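Local atomic coordinates of protease (Penicillium cyclopium, PDB entry 5Z6O), a protein that cleaves peptide bonds as a subtilisin-family serine protease related to proteinase K, using a charge-relay triad and probably degrading substrates such as casein, gelatin and type IV collagen. Residues A1-N7 with T24-S30; R15-K19 with L275-N281; D46-D51 with A215-G220; D51-R55 with S79-K85. All coordinates share one frame; numbering follows the deposited sequence.

In the fold
The four contacts fall into two neighbouring pairs. Contact 1, a two-stranded antiparallel sheet at the surface, and contact 2, the buried meeting of the end of helix 11-16 with the C-terminal loop, touch through Ser17 OG and Val27 N. Contact 3, partly buried between two loops, and contact 4, buried where the same first loop meets the end of helix 73-82, share Asp51. Gln5 NE2 and Lys85 O join contacts 1 and 4. Chemistry follows place: regular backbone bonds and salt bridges at the surface in contact 1, mostly apolar and aromatic packing in contact 2, side chains holding backbone turns in contacts 3 and 4.

Contact 1 (A1-N7 with T24-S30); sequences ANVVQRN and TDYVYDS
Val3 and Gln5 pair with Tyr28 and Tyr26 through four backbone hydrogen bonds, two in each hydrogen-bonded pair of this antiparallel sheet; the straightest runs from Gln5 N to Tyr26 O (2.7 Å, 178°). Beyond the strand, Ser30 N reaches Ala1 O. Charge closes both ends. The terminal Ala1 N forms a salt bridge with Asp29 OD1 (3.2 Å), approaching from above the carboxylate plane, and also bonds Ser30 OG; Asp29 OD2 bonds Thr31 OG1. Arg6 NH1 meets Asp25 OD2 at 3.4 Å, with the guanidinium and carboxylate planes almost perpendicular, and a water links the two. Asp25 OD1 takes Asn7 N (3.0 Å) and Thr24 OG1 from opposite faces of its plane. With an alanine in place of Asp25, Arg6 would probably lose its mate and Asn7 N this acceptor. Apolar contact is led by Val3, whose CB lies over one face of the Tyr28 ring, 4.0 Å from its centroid, while Val4 CG2 lies beside Val27 CG2 on the other face of the sheet. The Tyr26 and Gln5 side chains pack on Leu13 of helix 11-16, and Tyr28 on Tyr240 of helix 227-245.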
loop_
_atom_site.group_PDB
_atom_site.type_symbol
_atom_site.label_atom_id
_atom_site.label_comp_id
_atom_site.label_asym_id
_atom_site.label_seq_id
_atom_site.Cartn_x
_atom_site.Cartn_y
_atom_site.Cartn_z
ATOM N N ALA A 1 4.786 -3.888 22.939
ATOM C CA ALA A 1 3.673 -3.524 23.821
ATOM C C ALA A 1 2.634 -2.761 23.004
ATOM O O ALA A 1 2.983 -2.203 21.977
ATOM C CB ALA A 1 4.156 -2.695 24.965
ATOM N N ASN A 2 1.371 -2.753 23.444
ATOM C CA ASN A 2 0.323 -2.072 22.682
ATOM C C ASN A 2 0.457 -0.566 22.773
ATOM O O ASN A 2 0.656 -0.023 23.859
ATOM C CB ASN A 2 -1.052 -2.476 23.182
ATOM C CG ASN A 2 -1.475 -3.829 22.693
ATOM O OD1 ASN A 2 -0.678 -4.603 22.174
ATOM N ND2 ASN A 2 -2.750 -4.129 22.870
ATOM N N VAL A 3 0.371 0.109 21.626
ATOM C CA VAL A 3 0.319 1.559 21.523
ATOM C C VAL A 3 -1.064 1.897 21.008
ATOM O O VAL A 3 -1.629 1.158 20.180
ATOM C CB VAL A 3 1.405 2.108 20.576
ATOM C CG1 VAL A 3 1.385 3.643 20.513
ATOM C CG2 VAL A 3 2.752 1.614 21.014
ATOM N N VAL A 4 -1.638 2.993 21.493
ATOM C CA VAL A 4 -2.978 3.390 21.067
ATOM C C VAL A 4 -2.908 4.795 20.494
ATOM O O VAL A 4 -2.362 5.696 21.131
ATOM C CB VAL A 4 -4.010 3.350 22.219
ATOM C CG1 VAL A 4 -5.376 3.843 21.695
ATOM C CG2 VAL A 4 -4.136 1.978 22.802
ATOM N N GLN A 5 -3.416 4.976 19.281
ATOM C CA GLN A 5 -3.561 6.292 18.678
ATOM C C GLN A 5 -5.042 6.625 18.774
ATOM O O GLN A 5 -5.849 6.116 17.998
ATOM C CB GLN A 5 -3.108 6.308 17.220
ATOM C CG GLN A 5 -3.355 7.683 16.588
ATOM C CD GLN A 5 -2.897 7.764 15.130
ATOM O OE1 GLN A 5 -2.670 6.733 14.513
ATOM N NE2 GLN A 5 -2.822 8.979 14.570
ATOM N N ARG A 6 -5.416 7.475 19.723
ATOM C CA ARG A 6 -6.840 7.729 19.918
ATOM C C ARG A 6 -7.391 8.707 18.887
ATOM O O ARG A 6 -6.710 9.637 18.462
ATOM C CB ARG A 6 -7.090 8.259 21.337
ATOM C CG ARG A 6 -6.903 7.131 22.328
ATOM C CD ARG A 6 -7.476 7.424 23.688
ATOM N NE ARG A 6 -6.860 6.506 24.629
ATOM C CZ ARG A 6 -7.352 5.326 24.987
ATOM N NH1 ARG A 6 -8.494 4.873 24.493
ATOM N NH2 ARG A 6 -6.685 4.597 25.864
ATOM N N ASN A 7 -8.660 8.515 18.521
ATOM C CA ASN A 7 -9.339 9.398 17.562
ATOM C C ASN A 7 -8.503 9.553 16.294
ATOM O O ASN A 7 -8.155 10.655 15.861
ATOM C CB ASN A 7 -9.642 10.755 18.189
ATOM C CG ASN A 7 -10.466 10.607 19.452
ATOM O OD1 ASN A 7 -10.167 11.208 20.496
ATOM N ND2 ASN A 7 -11.483 9.743 19.381
ATOM N N THR A 24 -12.799 4.092 16.789
ATOM C CA THR A 24 -12.209 5.416 16.654
ATOM C C THR A 24 -10.720 5.433 16.901
ATOM O O THR A 24 -10.084 6.425 16.559
ATOM C CB THR A 24 -12.858 6.416 17.620
ATOM O OG1 THR A 24 -12.692 5.942 18.944
ATOM C CG2 THR A 24 -14.348 6.580 17.310
ATOM N N ASP A 25 -10.170 4.392 17.519
ATOM C CA ASP A 25 -8.764 4.361 17.895
ATOM C C ASP A 25 -8.006 3.317 17.098
ATOM O O ASP A 25 -8.544 2.264 16.780
ATOM C CB ASP A 25 -8.591 4.011 19.366
ATOM C CG ASP A 25 -9.405 4.896 20.271
ATOM O OD1 ASP A 25 -9.735 6.026 19.878
ATOM O OD2 ASP A 25 -9.700 4.440 21.382
ATOM N N TYR A 26 -6.743 3.594 16.829
ATOM C CA TYR A 26 -5.862 2.638 16.156
ATOM C C TYR A 26 -4.912 2.021 17.182
ATOM O O TYR A 26 -4.194 2.742 17.880
ATOM C CB TYR A 26 -5.111 3.359 15.035
ATOM C CG TYR A 26 -4.075 2.510 14.318
ATOM C CD1 TYR A 26 -4.325 1.182 14.010
ATOM C CD2 TYR A 26 -2.861 3.067 13.916
ATOM C CE1 TYR A 26 -3.334 0.398 13.334
ATOM C CE2 TYR A 26 -1.897 2.307 13.249
ATOM C CZ TYR A 26 -2.157 0.982 12.961
ATOM O OH TYR A 26 -1.198 0.206 12.325
ATOM N N VAL A 27 -4.919 0.696 17.289
ATOM C CA VAL A 27 -4.151 -0.034 18.303
ATOM C C VAL A 27 -3.167 -0.937 17.572
ATOM O O VAL A 27 -3.577 -1.699 16.689
ATOM C CB VAL A 27 -5.067 -0.879 19.216
ATOM C CG1 VAL A 27 -4.229 -1.546 20.302
ATOM C CG2 VAL A 27 -6.166 -0.006 19.824
ATOM N N TYR A 28 -1.885 -0.865 17.952
ATOM C CA TYR A 28 -0.843 -1.584 17.213
ATOM C C TYR A 28 0.318 -1.874 18.158
ATOM O O TYR A 28 0.523 -1.173 19.139
ATOM C CB TYR A 28 -0.378 -0.781 15.970
ATOM C CG TYR A 28 0.228 0.570 16.324
ATOM C CD1 TYR A 28 -0.578 1.706 16.524
ATOM C CD2 TYR A 28 1.597 0.701 16.501
ATOM C CE1 TYR A 28 -0.012 2.942 16.881
ATOM C CE2 TYR A 28 2.175 1.932 16.825
ATOM C CZ TYR A 28 1.355 3.030 17.043
ATOM O OH TYR A 28 1.971 4.206 17.331
ATOM N N ASP A 29 1.090 -2.899 17.852
ATOM C CA ASP A 29 2.275 -3.196 18.658
ATOM C C ASP A 29 3.381 -2.172 18.423
ATOM O O ASP A 29 3.618 -1.732 17.291
ATOM C CB ASP A 29 2.810 -4.586 18.307
ATOM C CG ASP A 29 3.930 -4.982 19.199
ATOM O OD1 ASP A 29 3.603 -5.317 20.350
ATOM O OD2 ASP A 29 5.113 -4.880 18.794
ATOM N N SER A 30 4.097 -1.819 19.494
ATOM C CA SER A 30 5.100 -0.755 19.433
ATOM C C SER A 30 6.228 -1.032 18.448
ATOM O O SER A 30 6.933 -0.083 18.080
ATOM C CB SER A 30 5.722 -0.526 20.801
ATOM O OG SER A 30 6.317 -1.747 21.215
HETATM O O HOH W 1 1.432 -6.198 21.317
HETATM O O HOH W 2 -10.606 6.640 22.939
#

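Contact 2 (R15-K19 with L275-N281); sequences RISSK and LLYNGIN
Ile16 O accepts the backbone N of Asn278 (2.8 Å), tying the end of helix 11-16 to the C-terminal loop that follows strand 274-275 in this subtilisin fold. The donor lies nearly in line with the carbonyl bond, and the same oxygen receives a CA-H...O contact from Tyr277. Tyr277 is the side chain that spans the contact. Its CB leaves the backbone heading away from segment 15-19, but CG stands anti to the backbone N (chi1 177°) and the ring returns alongside the backbone of Ile16 to Ser18. Tyr277 CD1 lies 3.5 Å from Ile16 O and close to Ser18 O as well. CE1 comes next to Ser18 N, which sits at the ring edge in its plane. CZ reaches Lys19 CG, and at the tip Tyr277 OH lies 3.6 Å from Lys19 CE. The hydroxyl accepts Asn281 N from its own segment, so the end of the loop folds back onto the ring, and a water joins it to Ser17 O. Gly279 N lies over one face of the ring. Ile16 CG2 and Leu276 CD2 make an apolar contact, side by side at 3.7 Å, and Leu276 continues onto His233 and Ala237 of helix 227-245. Arg15, whose NE forms a salt bridge with Asp191, bends at chi2 (63°), and Leu275 CD2 sits over one face of its guanidinium, 3.7 Å from Arg15 NH1.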
loop_
_atom_site.group_PDB
_atom_site.type_symbol
_atom_site.label_atom_id
_atom_site.label_comp_id
_atom_site.label_asym_id
_atom_site.label_seq_id
_atom_site.Cartn_x
_atom_site.Cartn_y
_atom_site.Cartn_z
ATOM N N ARG A 15 -10.117 1.168 11.522
ATOM C CA ARG A 15 -10.830 -0.009 11.033
ATOM C C ARG A 15 -9.943 -1.238 11.067
ATOM O O ARG A 15 -10.425 -2.335 11.366
ATOM C CB ARG A 15 -11.331 0.219 9.605
ATOM C CG ARG A 15 -12.248 -0.923 9.073
ATOM C CD ARG A 15 -13.506 -0.997 9.912
ATOM N NE ARG A 15 -14.313 -2.201 9.654
ATOM C CZ ARG A 15 -14.130 -3.366 10.271
ATOM N NH1 ARG A 15 -14.954 -4.379 10.017
ATOM N NH2 ARG A 15 -13.155 -3.508 11.175
ATOM N N ILE A 16 -8.662 -1.089 10.691
ATOM C CA ILE A 16 -7.855 -2.305 10.514
ATOM C C ILE A 16 -7.388 -2.912 11.828
ATOM O O ILE A 16 -6.833 -4.020 11.813
ATOM C CB ILE A 16 -6.624 -2.074 9.622
ATOM C CG1 ILE A 16 -5.680 -1.076 10.289
ATOM C CG2 ILE A 16 -7.090 -1.623 8.251
ATOM C CD1 ILE A 16 -4.240 -1.060 9.753
ATOM N N SER A 17 -7.597 -2.240 12.969
ATOM C CA SER A 17 -7.273 -2.831 14.262
ATOM C C SER A 17 -8.513 -3.221 15.043
ATOM O O SER A 17 -8.423 -3.501 16.237
ATOM C CB SER A 17 -6.378 -1.917 15.118
ATOM O OG SER A 17 -6.927 -0.623 15.327
ATOM N N SER A 18 -9.642 -3.331 14.370
ATOM C CA SER A 18 -10.910 -3.599 15.028
ATOM C C SER A 18 -11.635 -4.713 14.289
ATOM O O SER A 18 -11.551 -4.808 13.065
ATOM C CB SER A 18 -11.785 -2.343 15.046
ATOM O OG SER A 18 -12.998 -2.661 15.684
ATOM N N LYS A 19 -12.319 -5.593 15.028
ATOM C CA LYS A 19 -13.068 -6.600 14.299
ATOM C C LYS A 19 -14.377 -6.048 13.777
ATOM O O LYS A 19 -14.877 -6.543 12.770
ATOM C CB LYS A 19 -13.324 -7.829 15.189
ATOM C CG LYS A 19 -12.048 -8.545 15.566
ATOM C CD LYS A 19 -12.322 -9.774 16.414
ATOM C CE LYS A 19 -11.030 -10.465 16.818
ATOM N NZ LYS A 19 -11.307 -11.710 17.595
ATOM N N LEU A 275 -11.433 -8.593 4.801
ATOM C CA LEU A 275 -11.028 -7.210 5.068
ATOM C C LEU A 275 -9.783 -7.216 5.946
ATOM O O LEU A 275 -9.755 -7.910 6.965
ATOM C CB LEU A 275 -12.152 -6.456 5.789
ATOM C CG LEU A 275 -11.752 -5.004 6.219
ATOM C CD1 LEU A 275 -11.396 -4.135 5.012
ATOM C CD2 LEU A 275 -12.930 -4.396 6.977
ATOM N N LEU A 276 -8.791 -6.385 5.596
ATOM C CA LEU A 276 -7.545 -6.275 6.358
ATOM C C LEU A 276 -7.799 -6.125 7.857
ATOM O O LEU A 276 -8.564 -5.262 8.279
ATOM C CB LEU A 276 -6.783 -5.044 5.864
ATOM C CG LEU A 276 -5.413 -4.693 6.496
ATOM C CD1 LEU A 276 -4.458 -5.889 6.314
ATOM C CD2 LEU A 276 -4.891 -3.397 5.836
ATOM N N TYR A 277 -7.075 -6.921 8.652
ATOM C CA TYR A 277 -7.116 -6.881 10.119
ATOM C C TYR A 277 -5.714 -7.155 10.637
ATOM O O TYR A 277 -5.084 -8.106 10.172
ATOM C CB TYR A 277 -8.085 -7.942 10.636
ATOM C CG TYR A 277 -8.136 -8.012 12.131
ATOM C CD1 TYR A 277 -8.550 -6.913 12.882
ATOM C CD2 TYR A 277 -7.764 -9.167 12.796
ATOM C CE1 TYR A 277 -8.579 -6.986 14.297
ATOM C CE2 TYR A 277 -7.807 -9.251 14.166
ATOM C CZ TYR A 277 -8.203 -8.167 14.911
ATOM O OH TYR A 277 -8.227 -8.273 16.290
ATOM N N ASN A 278 -5.215 -6.347 11.595
ATOM C CA ASN A 278 -3.808 -6.474 11.991
ATOM C C ASN A 278 -3.571 -7.525 13.075
ATOM O O ASN A 278 -2.419 -7.722 13.457
ATOM C CB ASN A 278 -3.210 -5.089 12.433
ATOM C CG ASN A 278 -3.712 -4.596 13.800
ATOM O OD1 ASN A 278 -3.206 -3.588 14.318
ATOM N ND2 ASN A 278 -4.691 -5.254 14.364
ATOM N N GLY A 279 -4.613 -8.203 13.566
ATOM C CA GLY A 279 -4.421 -9.312 14.478
ATOM C C GLY A 279 -4.173 -8.923 15.923
ATOM O O GLY A 279 -3.711 -9.758 16.710
ATOM N N ILE A 280 -4.461 -7.683 16.296
ATOM C CA ILE A 280 -4.009 -7.174 17.590
ATOM C C ILE A 280 -4.851 -7.746 18.720
ATOM O O ILE A 280 -4.359 -7.872 19.844
ATOM C CB ILE A 280 -4.018 -5.633 17.602
ATOM C CG1 ILE A 280 -3.273 -5.088 18.821
ATOM C CG2 ILE A 280 -5.449 -5.119 17.542
ATOM C CD1 ILE A 280 -1.752 -5.195 18.723
ATOM N N ASN A 281 -6.101 -8.119 18.433
ATOM C CA ASN A 281 -7.056 -8.686 19.394
ATOM C C ASN A 281 -7.193 -7.799 20.637
ATOM O O ASN A 281 -6.929 -8.205 21.774
ATOM C CB ASN A 281 -6.645 -10.114 19.749
ATOM C CG ASN A 281 -6.768 -11.059 18.564
ATOM O OD1 ASN A 281 -7.787 -11.074 17.874
ATOM N ND2 ASN A 281 -5.726 -11.846 18.320
HETATM O O HOH W 3 -9.019 -5.911 17.755
HETATM O O HOH W 4 -10.647 -5.341 10.093
#

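Contact 3 (D46-D51 with A215-G220); sequences DIGHAD and AYPGGG
CG stands anti to the backbone N in both Asp46 (chi1 178°) and His49 (chi1 -164°), which sends the carboxylate and the imidazole out from one turn to the backbone of segment 215-220. Asp46 OD2 takes Gly218 N in a straight bond of 2.9 Å, with Pro217 CA beside the same oxygen. The His49 ring is fixed at both nitrogens: ND1 accepts Asp51 N at 3.0 Å, nearly in the ring plane, and NE2 donates to Gly220 O at 3.0 Å, on a lone pair in the carbonyl plane. This pairing is consistent with a proton on NE2, and the two bonds would hold the ring against turning. The contact joins two beta-turn loops of the subtilisin fold: type I from Asp46 to His49, after strand 37-42, and type II from Tyr216 to Gly219, between strands 212-215 and 221-224. Gly220 O also accepts Tyr216 N, making the imidazole its second donor. Ala215 CB lies over one face of the His49 ring; at the ring edge, Tyr216 O is 3.1 Å from His49 CD2. A leucine in place of His49 would probably leave Asp51 N without its acceptor, cost Gly220 O its second donor and weaken the link between the two loops. Thr75 of helix 73-82 packs against Ala215 and Pro217, and the Tyr216 side chain lies about 6 Å from that of the charge-relay residue His73.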
loop_
_atom_site.group_PDB
_atom_site.type_symbol
_atom_site.label_atom_id
_atom_site.label_comp_id
_atom_site.label_asym_id
_atom_site.label_seq_id
_atom_site.Cartn_x
_atom_site.Cartn_y
_atom_site.Cartn_z
ATOM N N ASP A 46 6.913 13.891 -0.865
ATOM C CA ASP A 46 7.418 15.101 -0.188
ATOM C C ASP A 46 8.115 14.627 1.072
ATOM O O ASP A 46 7.520 14.562 2.150
ATOM C CB ASP A 46 6.272 16.058 0.111
ATOM C CG ASP A 46 6.715 17.306 0.860
ATOM O OD1 ASP A 46 7.919 17.515 1.031
ATOM O OD2 ASP A 46 5.836 18.055 1.300
ATOM N N ILE A 47 9.396 14.263 0.929
ATOM C CA ILE A 47 10.103 13.624 2.026
ATOM C C ILE A 47 10.340 14.584 3.178
ATOM O O ILE A 47 10.620 14.131 4.292
ATOM C CB ILE A 47 11.433 12.972 1.574
ATOM C CG1 ILE A 47 12.393 14.003 1.035
ATOM C CG2 ILE A 47 11.208 11.822 0.518
ATOM C CD1 ILE A 47 13.789 13.448 0.865
ATOM N N GLY A 48 10.177 15.883 2.953
ATOM C CA GLY A 48 10.307 16.840 4.049
ATOM C C GLY A 48 9.069 16.965 4.904
ATOM O O GLY A 48 9.071 17.683 5.904
ATOM N N HIS A 49 7.995 16.263 4.546
ATOM C CA HIS A 49 6.737 16.431 5.257
ATOM C C HIS A 49 6.873 15.979 6.697
ATOM O O HIS A 49 7.517 14.980 6.993
ATOM C CB HIS A 49 5.618 15.621 4.576
ATOM C CG HIS A 49 4.239 16.029 5.000
ATOM N ND1 HIS A 49 3.743 15.805 6.265
ATOM C CD2 HIS A 49 3.239 16.613 4.303
ATOM C CE1 HIS A 49 2.510 16.271 6.340
ATOM N NE2 HIS A 49 2.183 16.776 5.165
ATOM N N ALA A 50 6.232 16.709 7.607
ATOM C CA ALA A 50 6.383 16.371 9.019
ATOM C C ALA A 50 5.923 14.950 9.335
ATOM O O ALA A 50 6.433 14.330 10.271
ATOM C CB ALA A 50 5.623 17.369 9.885
ATOM N N ASP A 51 4.971 14.409 8.563
ATOM C CA ASP A 51 4.423 13.101 8.878
ATOM C C ASP A 51 5.445 11.987 8.742
ATOM O O ASP A 51 5.245 10.919 9.320
ATOM C CB ASP A 51 3.224 12.790 7.959
ATOM C CG ASP A 51 2.263 11.791 8.583
ATOM O OD1 ASP A 51 1.995 11.916 9.783
ATOM O OD2 ASP A 51 1.757 10.892 7.883
ATOM N N ALA A 215 -1.212 12.548 4.376
ATOM C CA ALA A 215 -0.389 13.735 4.120
ATOM C C ALA A 215 -0.443 14.158 2.653
ATOM O O ALA A 215 -0.627 13.340 1.742
ATOM C CB ALA A 215 1.071 13.434 4.491
ATOM N N TYR A 216 -0.233 15.450 2.416
ATOM C CA TYR A 216 -0.202 16.005 1.075
ATOM C C TYR A 216 0.968 16.978 0.991
ATOM O O TYR A 216 1.338 17.575 2.004
ATOM C CB TYR A 216 -1.530 16.729 0.810
ATOM C CG TYR A 216 -2.006 16.706 -0.589
ATOM C CD1 TYR A 216 -2.321 15.511 -1.222
ATOM C CD2 TYR A 216 -2.188 17.898 -1.282
ATOM C CE1 TYR A 216 -2.781 15.505 -2.522
ATOM C CE2 TYR A 216 -2.643 17.900 -2.578
ATOM C CZ TYR A 216 -2.933 16.706 -3.192
ATOM O OH TYR A 216 -3.392 16.727 -4.494
ATOM N N PRO A 217 1.612 17.099 -0.164
ATOM C CA PRO A 217 2.811 17.953 -0.255
ATOM C C PRO A 217 2.588 19.343 0.320
ATOM O O PRO A 217 1.539 19.962 0.135
ATOM C CB PRO A 217 3.084 18.014 -1.753
ATOM C CG PRO A 217 2.574 16.686 -2.282
ATOM C CD PRO A 217 1.294 16.450 -1.451
ATOM N N GLY A 218 3.589 19.824 1.056
ATOM C CA GLY A 218 3.545 21.155 1.612
ATOM C C GLY A 218 3.056 21.243 3.034
ATOM O O GLY A 218 2.836 22.353 3.515
ATOM N N GLY A 219 2.837 20.111 3.707
ATOM C CA GLY A 219 2.612 20.073 5.142
ATOM C C GLY A 219 1.180 19.854 5.598
ATOM O O GLY A 219 0.971 19.636 6.798
ATOM N N GLY A 220 0.185 19.926 4.715
ATOM C CA GLY A 220 -1.185 19.645 5.090
ATOM C C GLY A 220 -1.586 18.194 4.846
ATOM O O GLY A 220 -0.752 17.286 4.748
#

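Contact 4 (D51-R55 with S79-K85); sequences DFGGR and STAAGSK
The end of helix 73-82, the helix that begins with the charge-relay residue His73, is bound here to the loop before strand 56-61. Asp51 uses three oxygens to bind the helix end and the loop after it. Its O accepts Ser84 N in an almost straight bond (2.7 Å, 177°), OD1 takes Lys85 N at 2.7 Å on the syn side, and OD2 receives the hydroxyl of Ser79 at 2.8 Å on the anti side. OD2 also lies 3.1 Å from Gly83 CA, where a side chain would collide with it. Arg55, which closes the type I' turn that starts at Phe52, bends at chi3 (-74°) and brings its guanidinium edge-on to the helix end. NH1 and NH2 both hold Ala82 O, each at 2.9 Å and with the oxygen in the guanidinium plane; NH1 also donates to Ser84 OG, and NH2 to Ala92 O. The Phe52 ring turns its edge to Ser79 N. Ser79 OG also accepts Ala215 N, tying the helix to strand 212-215. The Ser79 and Lys85 donors would probably favour Asp51 as an anion, as the Ala82 carbonyl would the Arg55 cation.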
loop_
_atom_site.group_PDB
_atom_site.type_symbol
_atom_site.label_atom_id
_atom_site.label_comp_id
_atom_site.label_asym_id
_atom_site.label_seq_id
_atom_site.Cartn_x
_atom_site.Cartn_y
_atom_site.Cartn_z
ATOM N N ASP A 51 4.971 14.409 8.563
ATOM C CA ASP A 51 4.423 13.101 8.878
ATOM C C ASP A 51 5.445 11.987 8.742
ATOM O O ASP A 51 5.245 10.919 9.320
ATOM C CB ASP A 51 3.224 12.790 7.959
ATOM C CG ASP A 51 2.263 11.791 8.583
ATOM O OD1 ASP A 51 1.995 11.916 9.783
ATOM O OD2 ASP A 51 1.757 10.892 7.883
ATOM N N PHE A 52 6.518 12.179 7.966
ATOM C CA PHE A 52 7.530 11.131 7.866
ATOM C C PHE A 52 8.627 11.229 8.915
ATOM O O PHE A 52 9.350 10.241 9.130
ATOM C CB PHE A 52 8.151 11.147 6.452
ATOM C CG PHE A 52 7.112 10.956 5.380
ATOM C CD1 PHE A 52 6.438 9.740 5.261
ATOM C CD2 PHE A 52 6.778 11.987 4.545
ATOM C CE1 PHE A 52 5.450 9.557 4.288
ATOM C CE2 PHE A 52 5.769 11.827 3.552
ATOM C CZ PHE A 52 5.119 10.608 3.428
ATOM N N GLY A 53 8.772 12.381 9.567
ATOM C CA GLY A 53 9.716 12.467 10.683
ATOM C C GLY A 53 11.121 12.031 10.348
ATOM O O GLY A 53 11.767 11.356 11.164
ATOM N N GLY A 54 11.605 12.373 9.147
ATOM C CA GLY A 54 12.939 11.983 8.757
ATOM C C GLY A 54 13.107 10.557 8.277
ATOM O O GLY A 54 14.220 10.181 7.911
ATOM N N ARG A 55 12.041 9.748 8.243
ATOM C CA ARG A 55 12.172 8.355 7.853
ATOM C C ARG A 55 12.013 8.141 6.349
ATOM O O ARG A 55 12.211 7.012 5.869
ATOM C CB ARG A 55 11.134 7.511 8.592
ATOM C CG ARG A 55 11.331 7.513 10.095
ATOM C CD ARG A 55 10.231 6.770 10.827
ATOM N NE ARG A 55 9.012 7.553 10.833
ATOM C CZ ARG A 55 7.935 7.230 10.134
ATOM N NH1 ARG A 55 6.849 7.984 10.228
ATOM N NH2 ARG A 55 7.923 6.095 9.417
ATOM N N SER A 79 2.184 8.150 2.996
ATOM C CA SER A 79 1.731 8.566 4.320
ATOM C C SER A 79 0.788 7.537 4.944
ATOM O O SER A 79 0.909 7.220 6.129
ATOM C CB SER A 79 1.055 9.951 4.200
ATOM O OG SER A 79 0.506 10.341 5.441
ATOM N N THR A 80 -0.166 7.021 4.171
ATOM C CA THR A 80 -1.024 5.937 4.659
ATOM C C THR A 80 -0.193 4.733 5.069
ATOM O O THR A 80 -0.509 4.065 6.057
ATOM C CB THR A 80 -2.025 5.561 3.550
ATOM O OG1 THR A 80 -2.918 6.668 3.377
ATOM C CG2 THR A 80 -2.819 4.302 3.882
ATOM N N ALA A 81 0.888 4.439 4.331
ATOM C CA ALA A 81 1.647 3.232 4.666
ATOM C C ALA A 81 2.453 3.419 5.937
ATOM O O ALA A 81 2.546 2.495 6.753
ATOM C CB ALA A 81 2.600 2.854 3.515
ATOM N N ALA A 82 3.026 4.638 6.138
ATOM C CA ALA A 82 4.111 4.749 7.105
ATOM C C ALA A 82 4.192 6.099 7.814
ATOM O O ALA A 82 5.112 6.283 8.618
ATOM C CB ALA A 82 5.440 4.480 6.399
ATOM N N GLY A 83 3.256 7.018 7.590
ATOM C CA GLY A 83 3.306 8.292 8.283
ATOM C C GLY A 83 3.026 8.176 9.769
ATOM O O GLY A 83 2.275 7.322 10.226
ATOM N N SER A 84 3.634 9.096 10.545
ATOM C CA SER A 84 3.436 9.106 12.003
ATOM C C SER A 84 1.977 9.286 12.385
ATOM O O SER A 84 1.446 8.554 13.231
ATOM C CB SER A 84 4.260 10.230 12.651
ATOM O OG SER A 84 5.643 9.945 12.467
ATOM N N LYS A 85 1.325 10.270 11.803
ATOM C CA LYS A 85 -0.063 10.531 12.150
ATOM C C LYS A 85 -1.028 9.742 11.272
ATOM O O LYS A 85 -2.001 9.200 11.779
ATOM C CB LYS A 85 -0.376 12.026 12.043
ATOM C CG LYS A 85 -0.263 12.753 13.378
ATOM C CD LYS A 85 -0.518 14.245 13.239
ATOM C CE LYS A 85 -1.670 14.527 12.271
ATOM N NZ LYS A 85 -3.008 14.170 12.826
#